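Local coordinates for CBS domain-containing predicted protein TM0935 (Thermotoga maritima, PDB 1O50) that is of unknown function but, as a tandem CBS-domain protein, probably senses or binds a regulatory ligand such as an adenine nucleotide or another adenosyl compound, at residues 59-71 and 93-107. Sequence-based numbering, arbitrary orientation.
Sequences LVGMIPVMHLLKV and LIAKNASEIMLDPVY
Met62 pairs with Leu103 in this CBS-domain pair, the edge strand 58-64 belonging to the first CBS sequence range and the extended chain around Leu103 to the second. The pair is a single antiparallel hydrogen-bonded bridge: Leu103 N gives a nearly straight bond (170°) to Met62 O, while Met62 N returns a more bent one to Leu103 O; both are 2.9 Å long. Met62 leaves the backbone with CG between N and the carbonyl carbon (chi1 70°) and then runs extended, which carries its thioether along 104-106. There Met62 SD receives a weak bond from Val106 N at 3.7 Å, and its CE rests against Val106 CG2. At Gly61, half of a classic beta bulge facing Val53, the bare CA lies 3.1 Å from Leu103 O, and a CB would run into Met102 SD.

Ile101 packs against strand 58-64 and helix 65-77 together. Its CD1 touches both Leu68 CD1 (3.7 Å) and Ile63 CG2, its side chain crossing that of Ile63 at about a right angle, while its CG2 meets both methyls of Val71. Ile38 of helix 35-44 backs Ile63 and Ala98, continuing this apolar core.

Leu103 spreads its branches over one face of the His67 ring, with CD1 3.9 Å from the ring centroid in a CH-pi contact; Val71 CG2 lies over the opposite face. Replacing His67 by alanine would probably leave Leu103 without its aromatic platform and Ile101 O without its side-chain donor. The His67 chi1 of -180° sets CG opposite the backbone N, bringing the imidazole edge to segment 93-107, where NE2 makes a weak, bent hydrogen bond of 2.8 Å to Ile101 O.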
loop_
_atom_site.group_PDB
_atom_site.type_symbol
_atom_site.label_atom_id
_atom_site.label_comp_id
_atom_site.label_asym_id
_atom_site.label_seq_id
_atom_site.Cartn_x
_atom_site.Cartn_y
_atom_site.Cartn_z
ATOM N N LEU A 59 -10.468 11.184 16.363
ATOM C CA LEU A 59 -9.257 10.738 15.669
ATOM C C LEU A 59 -7.989 11.380 16.281
ATOM O O LEU A 59 -7.869 12.586 16.335
ATOM C CB LEU A 59 -9.386 11.092 14.195
ATOM C CG LEU A 59 -8.237 10.678 13.295
ATOM C CD1 LEU A 59 -8.185 9.154 13.168
ATOM C CD2 LEU A 59 -8.393 11.369 11.956
ATOM N N VAL A 60 -7.049 10.554 16.743
ATOM C CA VAL A 60 -5.818 11.044 17.356
ATOM C C VAL A 60 -4.526 10.559 16.723
ATOM O O VAL A 60 -3.497 11.150 16.966
ATOM C CB VAL A 60 -5.756 10.815 18.919
ATOM C CG1 VAL A 60 -6.912 11.520 19.600
ATOM C CG2 VAL A 60 -5.737 9.359 19.276
ATOM N N GLY A 61 -4.544 9.502 15.914
ATOM C CA GLY A 61 -3.329 9.158 15.200
ATOM C C GLY A 61 -3.600 8.239 14.038
ATOM O O GLY A 61 -4.708 7.737 13.864
ATOM N N MET A 62 -2.569 7.921 13.284
ATOM C CA MET A 62 -2.741 6.955 12.218
ATOM C C MET A 62 -1.488 6.102 12.083
ATOM O O MET A 62 -0.424 6.488 12.444
ATOM C CB MET A 62 -3.064 7.694 10.888
ATOM C CG MET A 62 -1.853 8.476 10.328
ATOM S SD MET A 62 -2.057 9.282 8.667
ATOM C CE MET A 62 -0.321 9.763 8.250
ATOM N N ILE A 63 -1.630 4.891 11.595
ATOM C CA ILE A 63 -0.487 4.055 11.411
ATOM C C ILE A 63 -0.622 3.494 9.990
ATOM O O ILE A 63 -1.370 2.533 9.774
ATOM C CB ILE A 63 -0.541 2.920 12.463
ATOM C CG1 ILE A 63 -0.593 3.497 13.886
ATOM C CG2 ILE A 63 0.606 1.903 12.229
ATOM C CD1 ILE A 63 -0.902 2.437 15.011
ATOM N N PRO A 64 0.019 4.135 9.010
ATOM C CA PRO A 64 0.181 3.522 7.684
ATOM C C PRO A 64 0.936 2.193 7.754
ATOM O O PRO A 64 1.899 2.008 8.518
ATOM C CB PRO A 64 1.015 4.569 6.931
ATOM C CG PRO A 64 0.678 5.771 7.567
ATOM C CD PRO A 64 0.633 5.480 9.051
ATOM N N VAL A 65 0.500 1.231 6.949
ATOM C CA VAL A 65 1.139 -0.062 6.989
ATOM C C VAL A 65 2.637 0.049 6.689
ATOM O O VAL A 65 3.432 -0.717 7.242
ATOM C CB VAL A 65 0.480 -1.011 6.029
ATOM C CG1 VAL A 65 1.348 -2.285 5.839
ATOM C CG2 VAL A 65 -0.888 -1.350 6.553
ATOM N N MET A 66 3.042 1.016 5.861
ATOM C CA MET A 66 4.473 1.124 5.540
ATOM C C MET A 66 5.217 1.690 6.755
ATOM O O MET A 66 6.439 1.421 6.952
ATOM C CB MET A 66 4.713 1.978 4.285
ATOM C CG MET A 66 6.199 2.350 4.037
ATOM S SD MET A 66 7.315 0.860 3.639
ATOM C CE MET A 66 6.922 0.625 1.980
ATOM N N HIS A 67 4.539 2.526 7.542
ATOM C CA HIS A 67 5.154 2.998 8.787
ATOM C C HIS A 67 5.372 1.798 9.764
ATOM O O HIS A 67 6.432 1.676 10.342
ATOM C CB HIS A 67 4.329 4.086 9.449
ATOM C CG HIS A 67 4.920 4.603 10.730
ATOM N ND1 HIS A 67 6.175 5.179 10.807
ATOM C CD2 HIS A 67 4.388 4.692 11.975
ATOM C CE1 HIS A 67 6.391 5.586 12.053
ATOM N NE2 HIS A 67 5.327 5.276 12.786
ATOM N N LEU A 68 4.390 0.906 9.873
ATOM C CA LEU A 68 4.467 -0.292 10.713
ATOM C C LEU A 68 5.576 -1.239 10.237
ATOM O O LEU A 68 6.301 -1.843 11.045
ATOM C CB LEU A 68 3.110 -1.019 10.711
ATOM C CG LEU A 68 2.930 -2.221 11.639
ATOM C CD1 LEU A 68 3.425 -1.943 13.064
ATOM C CD2 LEU A 68 1.451 -2.678 11.655
ATOM N N LEU A 69 5.743 -1.319 8.918
ATOM C CA LEU A 69 6.792 -2.130 8.315
ATOM C C LEU A 69 8.161 -1.540 8.702
ATOM O O LEU A 69 9.070 -2.270 9.084
ATOM C CB LEU A 69 6.607 -2.157 6.794
ATOM C CG LEU A 69 7.452 -3.143 6.005
ATOM C CD1 LEU A 69 7.010 -4.583 6.356
ATOM C CD2 LEU A 69 7.404 -2.900 4.483
ATOM N N LYS A 70 8.282 -0.219 8.666
ATOM C CA LYS A 70 9.521 0.451 8.985
ATOM C C LYS A 70 9.867 0.285 10.485
ATOM O O LYS A 70 10.995 -0.027 10.848
ATOM C CB LYS A 70 9.475 1.941 8.577
ATOM C CG LYS A 70 9.602 2.167 7.079
ATOM C CD LYS A 70 9.393 3.630 6.731
ATOM C CE LYS A 70 9.395 3.865 5.217
ATOM N NZ LYS A 70 9.092 5.330 4.869
ATOM N N VAL A 71 8.873 0.513 11.330
ATOM C CA VAL A 71 8.983 0.324 12.772
ATOM C C VAL A 71 9.456 -1.120 13.050
ATOM O O VAL A 71 10.281 -1.361 13.934
ATOM C CB VAL A 71 7.590 0.623 13.429
ATOM C CG1 VAL A 71 7.478 -0.022 14.782
ATOM C CG2 VAL A 71 7.364 2.117 13.508
ATOM N N LEU A 93 10.886 0.312 21.070
ATOM C CA LEU A 93 9.553 -0.021 21.519
ATOM C C LEU A 93 9.628 -0.593 22.940
ATOM O O LEU A 93 10.493 -1.411 23.237
ATOM C CB LEU A 93 8.905 -1.013 20.571
ATOM C CG LEU A 93 8.703 -0.511 19.142
ATOM C CD1 LEU A 93 8.159 -1.646 18.318
ATOM C CD2 LEU A 93 7.760 0.690 19.118
ATOM N N ILE A 94 8.716 -0.137 23.802
ATOM C CA ILE A 94 8.623 -0.596 25.191
ATOM C C ILE A 94 7.255 -1.282 25.464
ATOM O O ILE A 94 7.196 -2.485 25.740
ATOM C CB ILE A 94 8.869 0.621 26.148
ATOM C CG1 ILE A 94 10.184 1.343 25.793
ATOM C CG2 ILE A 94 8.870 0.205 27.604
ATOM C CD1 ILE A 94 11.441 0.644 26.246
ATOM N N ALA A 95 6.169 -0.522 25.381
ATOM C CA ALA A 95 4.797 -1.062 25.516
ATOM C C ALA A 95 4.378 -1.892 24.290
ATOM O O ALA A 95 3.560 -2.839 24.392
ATOM C CB ALA A 95 3.811 0.097 25.770
ATOM N N LYS A 96 5.012 -1.606 23.143
ATOM C CA LYS A 96 4.621 -2.140 21.849
ATOM C C LYS A 96 3.110 -1.954 21.608
ATOM O O LYS A 96 2.349 -2.898 21.485
ATOM C CB LYS A 96 5.081 -3.599 21.739
ATOM C CG LYS A 96 6.629 -3.742 21.862
ATOM C CD LYS A 96 7.030 -4.995 22.646
ATOM C CE LYS A 96 8.514 -4.950 22.943
ATOM N NZ LYS A 96 9.012 -6.191 23.634
ATOM N N ASN A 97 2.675 -0.713 21.580
ATOM C CA ASN A 97 1.274 -0.427 21.320
ATOM C C ASN A 97 1.096 0.695 20.271
ATOM O O ASN A 97 2.075 1.293 19.810
ATOM C CB ASN A 97 0.496 -0.185 22.623
ATOM C CG ASN A 97 0.955 1.073 23.406
ATOM O OD1 ASN A 97 1.403 2.064 22.849
ATOM N ND2 ASN A 97 0.765 1.029 24.701
ATOM N N ALA A 98 -0.149 0.941 19.889
ATOM C CA ALA A 98 -0.466 1.992 18.943
ATOM C C ALA A 98 0.090 3.360 19.321
ATOM O O ALA A 98 0.617 4.066 18.458
ATOM C CB ALA A 98 -1.984 2.098 18.813
ATOM N N SER A 99 -0.007 3.774 20.576
ATOM C CA SER A 99 0.432 5.151 20.914
ATOM C C SER A 99 1.932 5.439 20.744
ATOM O O SER A 99 2.347 6.609 20.652
ATOM C CB SER A 99 -0.033 5.573 22.317
ATOM O OG SER A 99 0.546 4.777 23.306
ATOM N N GLU A 100 2.745 4.392 20.767
ATOM C CA GLU A 100 4.189 4.524 20.591
ATOM C C GLU A 100 4.580 4.738 19.151
ATOM O O GLU A 100 5.672 5.294 18.878
ATOM C CB GLU A 100 4.900 3.245 21.058
ATOM C CG GLU A 100 4.946 3.047 22.553
ATOM C CD GLU A 100 5.786 1.847 23.011
ATOM O OE1 GLU A 100 5.815 0.769 22.335
ATOM O OE2 GLU A 100 6.352 1.974 24.123
ATOM N N ILE A 101 3.767 4.207 18.235
ATOM C CA ILE A 101 4.003 4.348 16.787
ATOM C C ILE A 101 3.059 5.268 15.960
ATOM O O ILE A 101 3.357 5.513 14.797
ATOM C CB ILE A 101 4.102 2.956 16.120
ATOM C CG1 ILE A 101 2.833 2.145 16.227
ATOM C CG2 ILE A 101 5.221 2.199 16.771
ATOM C CD1 ILE A 101 2.794 0.945 15.242
ATOM N N MET A 102 1.955 5.762 16.524
ATOM C CA MET A 102 0.983 6.517 15.741
ATOM C C MET A 102 1.583 7.831 15.279
ATOM O O MET A 102 2.437 8.370 15.940
ATOM C CB MET A 102 -0.303 6.733 16.521
ATOM C CG MET A 102 -0.230 7.588 17.751
ATOM S SD MET A 102 -1.815 7.564 18.598
ATOM C CE MET A 102 -1.672 9.048 19.552
ATOM N N LEU A 103 1.178 8.302 14.102
ATOM C CA LEU A 103 1.620 9.593 13.557
ATOM C C LEU A 103 0.437 10.512 13.610
ATOM O O LEU A 103 -0.704 10.075 13.748
ATOM C CB LEU A 103 2.059 9.431 12.095
ATOM C CG LEU A 103 3.186 8.436 11.830
ATOM C CD1 LEU A 103 3.216 8.013 10.348
ATOM C CD2 LEU A 103 4.499 8.967 12.224
ATOM N N ASP A 104 0.712 11.809 13.541
ATOM C CA ASP A 104 -0.326 12.797 13.508
ATOM C C ASP A 104 -1.224 12.510 12.336
ATOM O O ASP A 104 -0.731 12.324 11.226
ATOM C CB ASP A 104 0.276 14.181 13.327
ATOM C CG ASP A 104 1.058 14.633 14.533
ATOM O OD1 ASP A 104 0.857 14.064 15.636
ATOM O OD2 ASP A 104 1.896 15.567 14.476
ATOM N N PRO A 105 -2.533 12.515 12.551
ATOM C CA PRO A 105 -3.464 12.158 11.473
ATOM C C PRO A 105 -3.472 13.177 10.301
ATOM O O PRO A 105 -3.410 14.390 10.493
ATOM C CB PRO A 105 -4.840 12.072 12.174
ATOM C CG PRO A 105 -4.688 12.817 13.430
ATOM C CD PRO A 105 -3.225 12.897 13.791
ATOM N N VAL A 106 -3.514 12.631 9.099
ATOM C CA VAL A 106 -3.749 13.360 7.864
ATOM C C VAL A 106 -5.141 12.908 7.397
ATOM O O VAL A 106 -5.390 11.712 7.257
ATOM C CB VAL A 106 -2.730 12.957 6.792
ATOM C CG1 VAL A 106 -3.041 13.659 5.449
ATOM C CG2 VAL A 106 -1.322 13.266 7.264
ATOM N N TYR A 107 -6.056 13.852 7.195
ATOM C CA TYR A 107 -7.427 13.481 6.894
ATOM C C TYR A 107 -8.065 14.385 5.829
ATOM O O TYR A 107 -7.520 15.435 5.489
ATOM C CB TYR A 107 -8.238 13.526 8.187
ATOM C CG TYR A 107 -8.148 14.834 8.908
ATOM C CD1 TYR A 107 -8.950 15.899 8.547
ATOM C CD2 TYR A 107 -7.260 15.006 9.975
ATOM C CE1 TYR A 107 -8.873 17.115 9.223
ATOM C CE2 TYR A 107 -7.158 16.202 10.646
ATOM C CZ TYR A 107 -7.972 17.256 10.272
ATOM O OH TYR A 107 -7.891 18.446 10.942
HETATM O O HOH W 1 -0.783 11.484 17.013
#